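Local coordinates for galactose mutarotase related enzyme (Lactobacillus casei, PDB 3Q1N), which probably binds carbohydrate and acts as an isomerase of the aldose 1-epimerase family, to which galactose mutarotase also belongs, at residues Phe173-Val178 / Gly205-Leu210; Thr4-Lys9 / Val25-Asn30; Ser234-Leu239 / Lys285-Lys290; Pro144-Gly149 / Ile252-Phe257. All blocks are in the same frame, centred on the assembly; numbering follows the deposited sequence. Where two conformers were deposited one is given.

Contact 1: Phe173-Val178 / Gly205-Leu210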
loop_
_atom_site.group_PDB
_atom_site.type_symbol
_atom_site.label_atom_id
_atom_site.label_comp_id
_atom_site.label_asym_id
_atom_site.label_seq_id
_atom_site.Cartn_x
_atom_site.Cartn_y
_atom_site.Cartn_z
ATOM N N PHE A 173 15.089 -2.827 1.405
ATOM C CA PHE A 173 15.637 -2.572 0.083
ATOM C C PHE A 173 16.369 -1.237 0.078
ATOM O O PHE A 173 15.833 -0.222 0.495
ATOM C CB PHE A 173 14.558 -2.572 -0.981
ATOM C CG PHE A 173 14.038 -3.917 -1.281
ATOM C CD1 PHE A 173 14.730 -4.735 -2.186
ATOM C CD2 PHE A 173 12.950 -4.431 -0.642
ATOM C CE1 PHE A 173 14.284 -6.003 -2.490
ATOM C CE2 PHE A 173 12.523 -5.717 -0.905
ATOM C CZ PHE A 173 13.187 -6.496 -1.840
ATOM N N GLY A 174 17.605 -1.231 -0.362
ATOM C CA GLY A 174 18.317 0.020 -0.483
ATOM C C GLY A 174 17.653 0.993 -1.458
ATOM O O GLY A 174 17.137 0.598 -2.491
ATOM N N ILE A 175 17.677 2.274 -1.087
ATOM C CA ILE A 175 17.059 3.357 -1.871
ATOM C C ILE A 175 18.121 4.287 -2.483
ATOM O O ILE A 175 19.108 4.651 -1.829
ATOM C CB ILE A 175 16.133 4.208 -0.982
ATOM C CG1 ILE A 175 15.068 3.309 -0.338
ATOM C CG2 ILE A 175 15.512 5.363 -1.796
ATOM C CD1 ILE A 175 14.222 2.485 -1.285
ATOM N N GLY A 176 17.913 4.665 -3.743
ATOM C CA GLY A 176 18.757 5.645 -4.408
ATOM C C GLY A 176 18.483 5.707 -5.905
ATOM O O GLY A 176 18.475 4.655 -6.577
ATOM N N PRO A 177 18.172 6.903 -6.443
ATOM C CA PRO A 177 17.745 8.139 -5.800
ATOM C C PRO A 177 16.325 7.993 -5.301
ATOM O O PRO A 177 15.514 7.358 -5.965
ATOM C CB PRO A 177 17.716 9.142 -6.958
ATOM C CG PRO A 177 17.397 8.327 -8.110
ATOM C CD PRO A 177 17.921 6.951 -7.881
ATOM N N VAL A 178 16.034 8.533 -4.126
ATOM C CA VAL A 178 14.701 8.401 -3.570
ATOM C C VAL A 178 13.675 8.903 -4.608
ATOM O O VAL A 178 13.908 9.931 -5.266
ATOM C CB VAL A 178 14.589 9.125 -2.189
ATOM C CG1 VAL A 178 14.862 10.637 -2.317
ATOM C CG2 VAL A 178 13.252 8.851 -1.545
ATOM N N GLY A 205 15.110 9.756 5.167
ATOM C CA GLY A 205 15.838 9.287 3.990
ATOM C C GLY A 205 14.982 8.577 2.953
ATOM O O GLY A 205 15.509 7.999 1.982
ATOM N N GLY A 206 13.667 8.576 3.155
ATOM C CA GLY A 206 12.766 7.971 2.203
ATOM C C GLY A 206 12.118 6.720 2.707
ATOM O O GLY A 206 12.390 6.236 3.825
ATOM N N LEU A 207 11.239 6.199 1.869
ATOM C CA LEU A 207 10.493 4.989 2.165
ATOM C C LEU A 207 11.407 3.810 2.626
ATOM O O LEU A 207 12.518 3.621 2.105
ATOM C CB LEU A 207 9.678 4.591 0.936
ATOM C CG LEU A 207 10.369 4.003 -0.299
ATOM C CD1 LEU A 207 9.300 3.560 -1.283
ATOM C CD2 LEU A 207 11.377 4.979 -0.973
ATOM N N VAL A 208 10.949 3.078 3.651
ATOM C CA VAL A 208 11.622 1.901 4.190
ATOM C C VAL A 208 10.839 0.647 3.782
ATOM O O VAL A 208 9.760 0.360 4.296
ATOM C CB VAL A 208 11.723 1.985 5.743
ATOM C CG1 VAL A 208 12.400 0.705 6.338
ATOM C CG2 VAL A 208 12.530 3.255 6.159
ATOM N N ILE A 209 11.360 -0.065 2.800
ATOM C CA ILE A 209 10.687 -1.253 2.259
ATOM C C ILE A 209 11.242 -2.520 2.903
ATOM O O ILE A 209 12.335 -2.946 2.564
ATOM C CB ILE A 209 10.855 -1.369 0.724
ATOM C CG1 ILE A 209 10.540 -0.056 0.032
ATOM C CG2 ILE A 209 9.962 -2.512 0.207
ATOM C CD1 ILE A 209 10.926 -0.045 -1.482
ATOM N N LEU A 210 10.508 -3.111 3.833
ATOM C CA LEU A 210 10.963 -4.334 4.502
ATOM C C LEU A 210 10.956 -5.512 3.543
ATOM O O LEU A 210 9.950 -5.789 2.855
ATOM C CB LEU A 210 10.067 -4.683 5.712
ATOM C CG LEU A 210 9.938 -3.595 6.772
ATOM C CD1 LEU A 210 9.038 -4.120 7.906
ATOM C CD2 LEU A 210 11.276 -3.186 7.343
HETATM O O HOH W 1 13.879 0.868 1.852
#
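Leu207 O is held by two donors and is packed by Ile175 CG1, 3.5 Å away. Water 1 donates to Leu207 O at 3.1 Å, and Arg172 NH2 adds a second hydrogen bond. The same water takes the N-H of Ile209 at 2.8 Å and donates to Phe173 O, so it links Ile209 N to Phe173 O beside the direct bond from Phe173 N to Ile209 O, at 3.0 Å and 157°. Around these bonds the side chains close up. Phe173 CD2 meets Ile209 CG2 at 3.7 Å, while Ile175 crosses Leu207 at about a right angle with its CD1 3.8 Å from Leu207 CD2. Ile175 CG1 reaches this place because it is anti to the carbonyl carbon (chi1 -57°). An alanine in place of Ile175 would probably open a gap beside Leu207 CD2 and Ile209 CD1. At Gly206 the backbone angles would jam any CB against the preceding carbonyl. In the fold, the last part of strand 171-175, from the small two-stranded antiparallel sheet with strand 184-187, runs against strand 208-210 at the rim of the central sheet, joined to it by one direct backbone bond and one water-mediated link.

Contact 2: Thr4-Lys9 / Val25-Asn30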
loop_
_atom_site.group_PDB
_atom_site.type_symbol
_atom_site.label_atom_id
_atom_site.label_comp_id
_atom_site.label_asym_id
_atom_site.label_seq_id
_atom_site.Cartn_x
_atom_site.Cartn_y
_atom_site.Cartn_z
ATOM N N THR A 4 -20.301 4.204 2.173
ATOM C CA THR A 4 -19.962 3.881 3.549
ATOM C C THR A 4 -20.403 2.455 3.890
ATOM O O THR A 4 -21.416 1.965 3.380
ATOM C CB THR A 4 -20.564 4.893 4.547
ATOM O OG1 THR A 4 -21.982 4.823 4.565
ATOM C CG2 THR A 4 -20.106 6.335 4.229
ATOM N N ILE A 5 -19.620 1.794 4.725
ATOM C CA ILE A 5 -20.008 0.527 5.332
ATOM C C ILE A 5 -19.812 0.688 6.809
ATOM O O ILE A 5 -19.063 1.561 7.263
ATOM C CB ILE A 5 -19.228 -0.689 4.766
ATOM C CG1 ILE A 5 -17.702 -0.457 4.815
ATOM C CG2 ILE A 5 -19.697 -1.015 3.286
ATOM C CD1 ILE A 5 -16.852 -1.723 4.440
ATOM N N GLU A 6 -20.486 -0.141 7.580
ATOM C CA GLU A 6 -20.394 -0.021 9.034
ATOM C C GLU A 6 -20.946 -1.212 9.740
ATOM O O GLU A 6 -21.754 -1.961 9.191
ATOM C CB GLU A 6 -21.136 1.227 9.517
ATOM C CG GLU A 6 -22.635 1.243 9.333
ATOM C CD GLU A 6 -23.175 2.644 9.644
ATOM O OE1 GLU A 6 -23.246 3.022 10.831
ATOM O OE2 GLU A 6 -23.473 3.390 8.677
ATOM N N ASN A 7 -20.456 -1.413 10.953
ATOM C CA ASN A 7 -21.059 -2.383 11.862
ATOM C C ASN A 7 -21.186 -1.708 13.224
ATOM O O ASN A 7 -21.142 -0.469 13.330
ATOM C CB ASN A 7 -20.275 -3.711 11.840
ATOM C CG ASN A 7 -18.853 -3.568 12.335
ATOM O OD1 ASN A 7 -18.466 -2.525 12.877
ATOM N ND2 ASN A 7 -18.068 -4.637 12.171
ATOM N N SER A 8 -21.402 -2.465 14.290
ATOM C CA SER A 8 -21.625 -1.836 15.589
ATOM C C SER A 8 -20.385 -1.077 16.113
ATOM O O SER A 8 -20.527 -0.122 16.861
ATOM C CB SER A 8 -22.040 -2.874 16.627
ATOM O OG SER A 8 -20.962 -3.635 17.081
ATOM N N LYS A 9 -19.203 -1.558 15.746
ATOM C CA LYS A 9 -17.931 -0.986 16.251
ATOM C C LYS A 9 -17.283 0.076 15.342
ATOM O O LYS A 9 -16.559 0.974 15.841
ATOM C CB LYS A 9 -16.914 -2.106 16.468
ATOM C CG LYS A 9 -17.239 -3.060 17.654
ATOM C CD LYS A 9 -16.192 -4.211 17.797
ATOM C CE LYS A 9 -14.829 -3.696 18.333
ATOM N NZ LYS A 9 -13.726 -4.778 18.348
ATOM N N VAL A 25 -13.244 4.574 11.302
ATOM C CA VAL A 25 -13.562 5.224 12.550
ATOM C C VAL A 25 -13.978 4.201 13.573
ATOM O O VAL A 25 -14.777 3.311 13.270
ATOM C CB VAL A 25 -14.707 6.271 12.361
ATOM C CG1 VAL A 25 -15.304 6.773 13.711
ATOM C CG2 VAL A 25 -14.228 7.437 11.534
ATOM N N ASN A 26 -13.382 4.320 14.757
ATOM C CA ASN A 26 -13.832 3.594 15.941
ATOM C C ASN A 26 -15.025 4.323 16.540
ATOM O O ASN A 26 -14.879 5.452 17.061
ATOM C CB ASN A 26 -12.693 3.518 16.953
ATOM C CG ASN A 26 -12.999 2.579 18.106
ATOM O OD1 ASN A 26 -13.239 1.377 17.895
ATOM N ND2 ASN A 26 -12.947 3.108 19.332
ATOM N N LYS A 27 -16.227 3.722 16.454
ATOM C CA LYS A 27 -17.453 4.408 16.889
ATOM C C LYS A 27 -17.491 4.688 18.386
ATOM O O LYS A 27 -18.055 5.669 18.790
ATOM C CB LYS A 27 -18.711 3.591 16.519
ATOM C CG LYS A 27 -19.004 3.526 15.015
ATOM C CD LYS A 27 -20.332 2.816 14.754
ATOM C CE LYS A 27 -20.706 2.836 13.305
ATOM N NZ LYS A 27 -22.008 2.059 13.196
ATOM N N ALA A 28 -16.891 3.825 19.192
ATOM C CA ALA A 28 -16.919 3.991 20.664
ATOM C C ALA A 28 -16.389 5.349 21.136
ATOM O O ALA A 28 -16.882 5.910 22.145
ATOM C CB ALA A 28 -16.150 2.869 21.341
ATOM N N ASP A 29 -15.401 5.897 20.436
ATOM C CA ASP A 29 -14.863 7.225 20.802
ATOM C C ASP A 29 -14.687 8.171 19.618
ATOM O O ASP A 29 -14.031 9.219 19.732
ATOM C CB ASP A 29 -13.546 7.055 21.563
ATOM C CG ASP A 29 -12.445 6.365 20.729
ATOM O OD1 ASP A 29 -12.696 5.993 19.570
ATOM O OD2 ASP A 29 -11.316 6.196 21.262
ATOM N N ASN A 30 -15.288 7.816 18.477
ATOM C CA ASN A 30 -15.144 8.558 17.239
ATOM C C ASN A 30 -13.687 8.796 16.772
ATOM O O ASN A 30 -13.406 9.760 16.049
ATOM C CB ASN A 30 -15.865 9.898 17.364
ATOM C CG ASN A 30 -16.178 10.500 16.061
ATOM O OD1 ASN A 30 -16.630 9.817 15.117
ATOM N ND2 ASN A 30 -15.936 11.817 15.956
HETATM O O HOH W 2 -16.108 0.951 18.555
#
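Two neighbouring turns of the N-terminal antiparallel meander are clasped here, the one that leads out of strand 2-6 and the one that follows strand 20-26, with Lys27 as the clasp. Its side chain, extended beyond CG, crosses that of Glu6 at about a right angle and sets NZ between two acceptors. One is Glu6 OE1, met at 2.8 Å on its anti side in a salt bridge. The other is the backbone carbonyl Asn7 O, at 2.7 Å from Lys27 NZ. At the root of the same residue, Lys27 N donates to Lys9 O at 2.8 Å with an angle of 165°, and CB of Lys27 lies 3.5 Å from that oxygen. Water 2 also donates to Lys9 O and accepts from Ala28 N, which joins the turns a second time. An alanine in place of Lys27 would probably leave the Glu6 carboxylate without its charged mate and Asn7 O without this donor. Asn7 itself turns to its own loop and beyond, OD1 accepting from Phe10 N and ND2 donating to Thr118 O. The contact thus sits at the surface end of the meander, where strand 10-15 lies between strands 2-6 and 20-26, while Lys9 NZ reaches Asp119 O beside strand 109-118.

Contact 3: Ser234-Leu239 / Lys285-Lys290. With EDO (1,2-ethanediol), chain R.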
loop_
_atom_site.group_PDB
_atom_site.type_symbol
_atom_site.label_atom_id
_atom_site.label_comp_id
_atom_site.label_asym_id
_atom_site.label_seq_id
_atom_site.Cartn_x
_atom_site.Cartn_y
_atom_site.Cartn_z
ATOM N N SER A 234 0.355 -11.725 5.346
ATOM C CA SER A 234 1.144 -12.888 4.885
ATOM C C SER A 234 1.194 -12.947 3.362
ATOM O O SER A 234 2.196 -13.376 2.786
ATOM C CB SER A 234 0.577 -14.211 5.408
ATOM O OG SER A 234 0.708 -14.341 6.818
ATOM N N ASP A 235 0.098 -12.561 2.707
ATOM C CA ASP A 235 0.016 -12.620 1.245
ATOM C C ASP A 235 0.900 -11.610 0.510
ATOM O O ASP A 235 1.126 -11.750 -0.704
ATOM C CB ASP A 235 -1.433 -12.386 0.763
ATOM C CG ASP A 235 -2.376 -13.545 1.045
ATOM O OD1 ASP A 235 -1.953 -14.604 1.560
ATOM O OD2 ASP A 235 -3.596 -13.396 0.791
ATOM N N PHE A 236 1.330 -10.552 1.192
ATOM C CA PHE A 236 2.066 -9.451 0.572
ATOM C C PHE A 236 3.546 -9.638 0.912
ATOM O O PHE A 236 3.896 -9.661 2.085
ATOM C CB PHE A 236 1.539 -8.096 1.072
ATOM C CG PHE A 236 0.222 -7.698 0.471
ATOM C CD1 PHE A 236 -0.975 -8.208 0.955
ATOM C CD2 PHE A 236 0.179 -6.871 -0.623
ATOM C CE1 PHE A 236 -2.172 -7.864 0.371
ATOM C CE2 PHE A 236 -0.987 -6.520 -1.209
ATOM C CZ PHE A 236 -2.207 -7.058 -0.721
ATOM N N PRO A 237 4.411 -9.802 -0.094
ATOM C CA PRO A 237 5.814 -10.096 0.201
ATOM C C PRO A 237 6.555 -8.965 0.865
ATOM O O PRO A 237 7.485 -9.214 1.629
ATOM C CB PRO A 237 6.418 -10.443 -1.164
ATOM C CG PRO A 237 5.503 -9.841 -2.163
ATOM C CD PRO A 237 4.105 -9.876 -1.533
ATOM N N TYR A 238 6.167 -7.717 0.618
ATOM C CA TYR A 238 6.937 -6.586 1.189
ATOM C C TYR A 238 6.001 -5.627 1.923
ATOM O O TYR A 238 4.780 -5.689 1.744
ATOM C CB TYR A 238 7.721 -5.867 0.075
ATOM C CG TYR A 238 8.462 -6.820 -0.821
ATOM C CD1 TYR A 238 9.428 -7.646 -0.310
ATOM C CD2 TYR A 238 8.134 -6.941 -2.183
ATOM C CE1 TYR A 238 10.092 -8.539 -1.083
ATOM C CE2 TYR A 238 8.837 -7.856 -2.989
ATOM C CZ TYR A 238 9.830 -8.613 -2.409
ATOM O OH TYR A 238 10.542 -9.549 -3.123
ATOM N N LEU A 239 6.586 -4.762 2.758
ATOM C CA LEU A 239 5.839 -3.870 3.630
ATOM C C LEU A 239 6.618 -2.598 3.775
ATOM O O LEU A 239 7.771 -2.644 4.231
ATOM C CB LEU A 239 5.607 -4.503 5.015
ATOM C CG LEU A 239 4.648 -3.724 5.931
ATOM C CD1 LEU A 239 3.225 -3.665 5.352
ATOM C CD2 LEU A 239 4.636 -4.364 7.361
ATOM N N LYS A 285 -4.808 -13.518 -9.832
ATOM C CA LYS A 285 -4.105 -13.586 -8.538
ATOM C C LYS A 285 -5.020 -13.001 -7.499
ATOM O O LYS A 285 -5.519 -11.898 -7.684
ATOM C CB LYS A 285 -2.838 -12.728 -8.563
ATOM C CG LYS A 285 -1.989 -12.801 -7.293
ATOM C CD LYS A 285 -1.390 -14.173 -7.119
ATOM C CE LYS A 285 -0.810 -14.381 -5.732
ATOM N NZ LYS A 285 -0.026 -15.674 -5.824
ATOM N N GLN A 286 -5.121 -13.686 -6.359
ATOM C CA GLN A 286 -5.899 -13.170 -5.245
ATOM C C GLN A 286 -4.981 -12.896 -4.051
ATOM O O GLN A 286 -4.096 -13.729 -3.745
ATOM C CB GLN A 286 -7.010 -14.148 -4.865
ATOM C CG GLN A 286 -8.058 -14.248 -5.967
ATOM C CD GLN A 286 -9.159 -15.230 -5.703
ATOM O OE1 GLN A 286 -9.732 -15.275 -4.593
ATOM N NE2 GLN A 286 -9.506 -15.998 -6.723
ATOM N N LEU A 287 -5.207 -11.766 -3.386
ATOM C CA LEU A 287 -4.447 -11.339 -2.215
ATOM C C LEU A 287 -5.438 -10.865 -1.161
ATOM O O LEU A 287 -6.426 -10.219 -1.516
ATOM C CB LEU A 287 -3.519 -10.187 -2.583
ATOM C CG LEU A 287 -2.465 -10.442 -3.669
ATOM C CD1 LEU A 287 -1.804 -9.148 -4.110
ATOM C CD2 LEU A 287 -1.414 -11.429 -3.151
ATOM N N ALA A 288 -5.180 -11.178 0.102
ATOM C CA ALA A 288 -6.031 -10.695 1.187
ATOM C C ALA A 288 -5.189 -9.984 2.218
ATOM O O ALA A 288 -4.009 -10.275 2.370
ATOM C CB ALA A 288 -6.788 -11.829 1.825
ATOM N N LEU A 289 -5.793 -9.025 2.910
ATOM C CA LEU A 289 -5.200 -8.455 4.129
ATOM C C LEU A 289 -6.290 -8.123 5.145
ATOM O O LEU A 289 -7.480 -8.080 4.805
ATOM C CB LEU A 289 -4.359 -7.207 3.831
ATOM C CG LEU A 289 -4.968 -5.955 3.191
ATOM C CD1 LEU A 289 -5.590 -5.023 4.221
ATOM C CD2 LEU A 289 -3.915 -5.204 2.342
ATOM N N LYS A 290 -5.872 -7.885 6.390
ATOM C CA LYS A 290 -6.749 -7.318 7.396
ATOM C C LYS A 290 -6.039 -6.166 8.085
ATOM O O LYS A 290 -4.820 -6.208 8.290
ATOM C CB LYS A 290 -7.158 -8.343 8.456
ATOM C CG LYS A 290 -7.812 -9.631 7.912
ATOM C CD LYS A 290 -8.282 -10.576 9.061
ATOM C CE LYS A 290 -8.944 -11.827 8.459
ATOM N NZ LYS A 290 -9.425 -12.766 9.538
HETATM C C1 EDO R . -6.898 -15.592 -1.285
HETATM O O1 EDO R . -7.600 -14.373 -0.993
HETATM C C2 EDO R . -5.458 -15.480 -0.785
HETATM O O2 EDO R . -5.445 -15.159 0.617
HETATM O O HOH W 3 -2.352 -11.628 3.931
#
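A side-chain carboxylate does the work of a strand partner: Asp235 OD2 accepts the backbone N-H of Ala288 at 2.8 Å, using its anti lone pair. This happens in the beta-sandwich typical of galactose mutarotase-like proteins, where strand 284-293 pairs with strand 229-232 and the chain then turns away through 234-237 to enter strand 238-242 of the other sheet. Water 3 extends the link, accepting from Asp235 N and donating to Ala288 O at 2.6 Å. One residue outside the sheet therefore answers both backbone polar groups of Ala288, directly on one side and through solvent on the other. The O2 hydroxyl of a 1,2-ethanediol, probably from the crystallisation liquor, gives Asp235 OD2 a second hydrogen bond at 2.6 Å, and in the crystal the two donors together would probably limit the rotation of the carboxylate.

Next along the chain, Phe236 turns into the apolar layer between the sheets. With CG anti to the carbonyl carbon (chi1 -75°), the ring is directed to Leu287 and Leu289. Phe236 CE1 touches Leu289 CD2 at 3.7 Å and CZ comes within 3.9 Å of Leu287 CB, each approach being oblique to the ring. Pro256 of strand 251-258 and Leu140 of strand 136-147 also pack on Phe236, which makes it a bridge between the two layers. The rim of the ring returns to the group that water 3 holds: Ala288 O lies in the plane of the Phe236 ring, 3.6 Å from CE1.

Contact 4: Pro144-Gly149 / Ile252-Phe257. With EDO (1,2-ethanediol), chain J; EDO (1,2-ethanediol), chain I.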
loop_
_atom_site.group_PDB
_atom_site.type_symbol
_atom_site.label_atom_id
_atom_site.label_comp_id
_atom_site.label_asym_id
_atom_site.label_seq_id
_atom_site.Cartn_x
_atom_site.Cartn_y
_atom_site.Cartn_z
ATOM N N PRO A 144 -1.990 2.935 2.852
ATOM C CA PRO A 144 -2.738 3.678 3.883
ATOM C C PRO A 144 -1.816 4.481 4.778
ATOM O O PRO A 144 -0.802 3.970 5.220
ATOM C CB PRO A 144 -3.396 2.566 4.688
ATOM C CG PRO A 144 -2.535 1.382 4.496
ATOM C CD PRO A 144 -2.117 1.485 3.063
ATOM N N ALA A 145 -2.210 5.701 5.077
ATOM C CA ALA A 145 -1.518 6.545 6.056
ATOM C C ALA A 145 -2.381 6.544 7.322
ATOM O O ALA A 145 -3.580 6.785 7.274
ATOM C CB ALA A 145 -1.393 7.941 5.539
ATOM N N PHE A 146 -1.748 6.236 8.437
ATOM C CA PHE A 146 -2.386 6.133 9.736
ATOM C C PHE A 146 -2.019 7.285 10.636
ATOM O O PHE A 146 -0.841 7.651 10.761
ATOM C CB PHE A 146 -1.958 4.846 10.420
ATOM C CG PHE A 146 -2.428 3.613 9.693
ATOM C CD1 PHE A 146 -3.777 3.275 9.694
ATOM C CD2 PHE A 146 -1.548 2.862 8.942
ATOM C CE1 PHE A 146 -4.234 2.156 9.019
ATOM C CE2 PHE A 146 -2.001 1.746 8.238
ATOM C CZ PHE A 146 -3.332 1.391 8.270
ATOM N N ASN A 147 -3.027 7.848 11.271
ATOM C CA ASN A 147 -2.777 8.930 12.254
ATOM C C ASN A 147 -1.910 8.402 13.412
ATOM O O ASN A 147 -2.104 7.254 13.863
ATOM C CB ASN A 147 -4.084 9.470 12.783
ATOM C CG ASN A 147 -4.885 10.149 11.705
ATOM O OD1 ASN A 147 -4.380 11.065 11.061
ATOM N ND2 ASN A 147 -6.110 9.674 11.460
ATOM N N VAL A 148 -0.959 9.247 13.858
ATOM C CA VAL A 148 -0.110 8.983 15.032
ATOM C C VAL A 148 0.052 10.225 15.891
ATOM O O VAL A 148 -0.058 11.336 15.404
ATOM C CB VAL A 148 1.304 8.437 14.639
ATOM C CG1 VAL A 148 1.168 7.103 13.872
ATOM C CG2 VAL A 148 2.094 9.470 13.814
ATOM N N GLY A 149 0.271 10.008 17.189
ATOM C CA GLY A 149 0.557 11.087 18.092
ATOM C C GLY A 149 1.985 11.584 17.974
ATOM O O GLY A 149 2.919 10.834 17.712
ATOM N N ILE A 252 1.918 8.089 9.870
ATOM C CA ILE A 252 2.878 7.144 9.327
ATOM C C ILE A 252 2.088 6.187 8.472
ATOM O O ILE A 252 1.025 5.705 8.907
ATOM C CB ILE A 252 3.628 6.385 10.445
ATOM C CG1 ILE A 252 4.445 7.355 11.299
ATOM C CG2 ILE A 252 4.589 5.302 9.794
ATOM C CD1 ILE A 252 5.001 6.703 12.579
ATOM N N ALA A 253 2.545 6.016 7.210
ATOM C CA ALA A 253 1.984 5.028 6.315
ATOM C C ALA A 253 2.686 3.689 6.464
ATOM O O ALA A 253 3.912 3.618 6.600
ATOM C CB ALA A 253 2.045 5.531 4.832
ATOM N N VAL A 254 1.893 2.617 6.408
ATOM C CA VAL A 254 2.395 1.247 6.529
ATOM C C VAL A 254 1.702 0.510 5.412
ATOM O O VAL A 254 0.484 0.320 5.447
ATOM C CB VAL A 254 2.119 0.628 7.928
ATOM C CG1 VAL A 254 2.831 -0.756 8.006
ATOM C CG2 VAL A 254 2.613 1.578 9.069
ATOM N N GLU A 255 2.479 0.150 4.378
ATOM C CA GLU A 255 1.971 -0.082 3.047
ATOM C C GLU A 255 2.267 -1.482 2.535
ATOM O O GLU A 255 3.423 -1.808 2.226
ATOM C CB GLU A 255 2.580 0.953 2.098
ATOM C CG GLU A 255 2.559 2.427 2.598
ATOM C CD GLU A 255 3.409 3.340 1.743
ATOM O OE1 GLU A 255 4.026 2.852 0.766
ATOM O OE2 GLU A 255 3.491 4.557 2.040
ATOM N N PRO A 256 1.238 -2.339 2.468
ATOM C CA PRO A 256 1.481 -3.669 1.929
ATOM C C PRO A 256 1.811 -3.604 0.429
ATOM O O PRO A 256 1.037 -3.014 -0.328
ATOM C CB PRO A 256 0.158 -4.403 2.201
ATOM C CG PRO A 256 -0.484 -3.676 3.360
ATOM C CD PRO A 256 -0.108 -2.233 3.088
ATOM N N PHE A 257 2.916 -4.241 0.033
ATOM C CA PHE A 257 3.415 -4.234 -1.365
ATOM C C PHE A 257 3.497 -5.658 -1.922
ATOM O O PHE A 257 4.236 -6.520 -1.378
ATOM C CB PHE A 257 4.843 -3.657 -1.478
ATOM C CG PHE A 257 4.973 -2.123 -1.513
ATOM C CD1 PHE A 257 3.936 -1.253 -1.227
ATOM C CD2 PHE A 257 6.205 -1.584 -1.800
ATOM C CE1 PHE A 257 4.136 0.132 -1.255
ATOM C CE2 PHE A 257 6.391 -0.222 -1.830
ATOM C CZ PHE A 257 5.386 0.633 -1.561
HETATM C C1 EDO J . 5.896 5.504 -0.080
HETATM O O1 EDO J . 5.422 4.449 -0.939
HETATM C C2 EDO J . 5.982 6.842 -0.778
HETATM O O2 EDO J . 4.696 7.262 -1.287
HETATM C C1 EDO I . -3.456 4.179 14.075
HETATM O O1 EDO I . -4.312 4.571 15.149
HETATM C C2 EDO I . -2.107 3.729 14.612
HETATM O O2 EDO I . -1.466 4.812 15.302
#
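The Phe146 ring turns its edge to two carbonyl groups of the facing strand, with CD2 3.8 Å from Ile252 O and CE2 4.0 Å from Val254 O, both near the ring plane. CG anti to the carbonyl carbon (chi1 -65°) starts the ring on this course. The flat ring of Phe257, farther along, has O1 of a 1,2-ethanediol in plane at its edge, near CZ. Pro144 adds a third cyclic group, its CG 3.3 Å from Val254 O.

The backbone that carries these rings is the antiparallel junction of strands 136-147 and 251-258, in the sheet at the heart of the mutarotase-like sandwich. Phe146 and Ile252 make a hydrogen-bonded pair: Phe146 N gives to Ile252 O at 2.9 Å from 44° above the carbonyl plane, whereas Ile252 N reaches Phe146 O in plane at the same length. Val254 N then donates to Pro144 O at 3.2 Å, nearly along the C=O axis. The short segments meet at 138°, and the non-hydrogen-bonded pair Ala145 and Ala253 brings its two CA atoms to 3.8 Å, with the small methyl side chains on the same face. The side chains of Val148 and Ile252 cross at about a right angle, CG2 4.0 Å from CG1.

Two chemical consequences follow. Val254 O is buried with no hydrogen-bonding partner in the model. Glu255 OE1 takes a hydrogen bond from the diol O1 at 2.7 Å, and a nitrate lies near the same side chain; both are probably crystallisation molecules, but such molecules often mark pockets, and these may mark the carbohydrate pocket of this family.

Overall arrangement
From the N terminus, contact 2 closes first, a short loop inside the opening meander that is finished before any other contact begins. Contact 4 opens at 144-149 and spans about a hundred residues; contact 1 lies wholly nested within that loop. Before contact 4 closes at 252-257, contact 3 has opened at 234-239, and it closes only at 285-290, so contacts 3 and 4 cross. Strand 238-242 is the hub: Leu239 pairs with Leu210 of contact 1, and Tyr238 pairs with Phe257 of contact 4. Contact 3 thereby ties the nine-stranded sheet to the central one, while contacts 1 and 2 lie on opposite sides of the chain's centre, about 35 Å apart between centres.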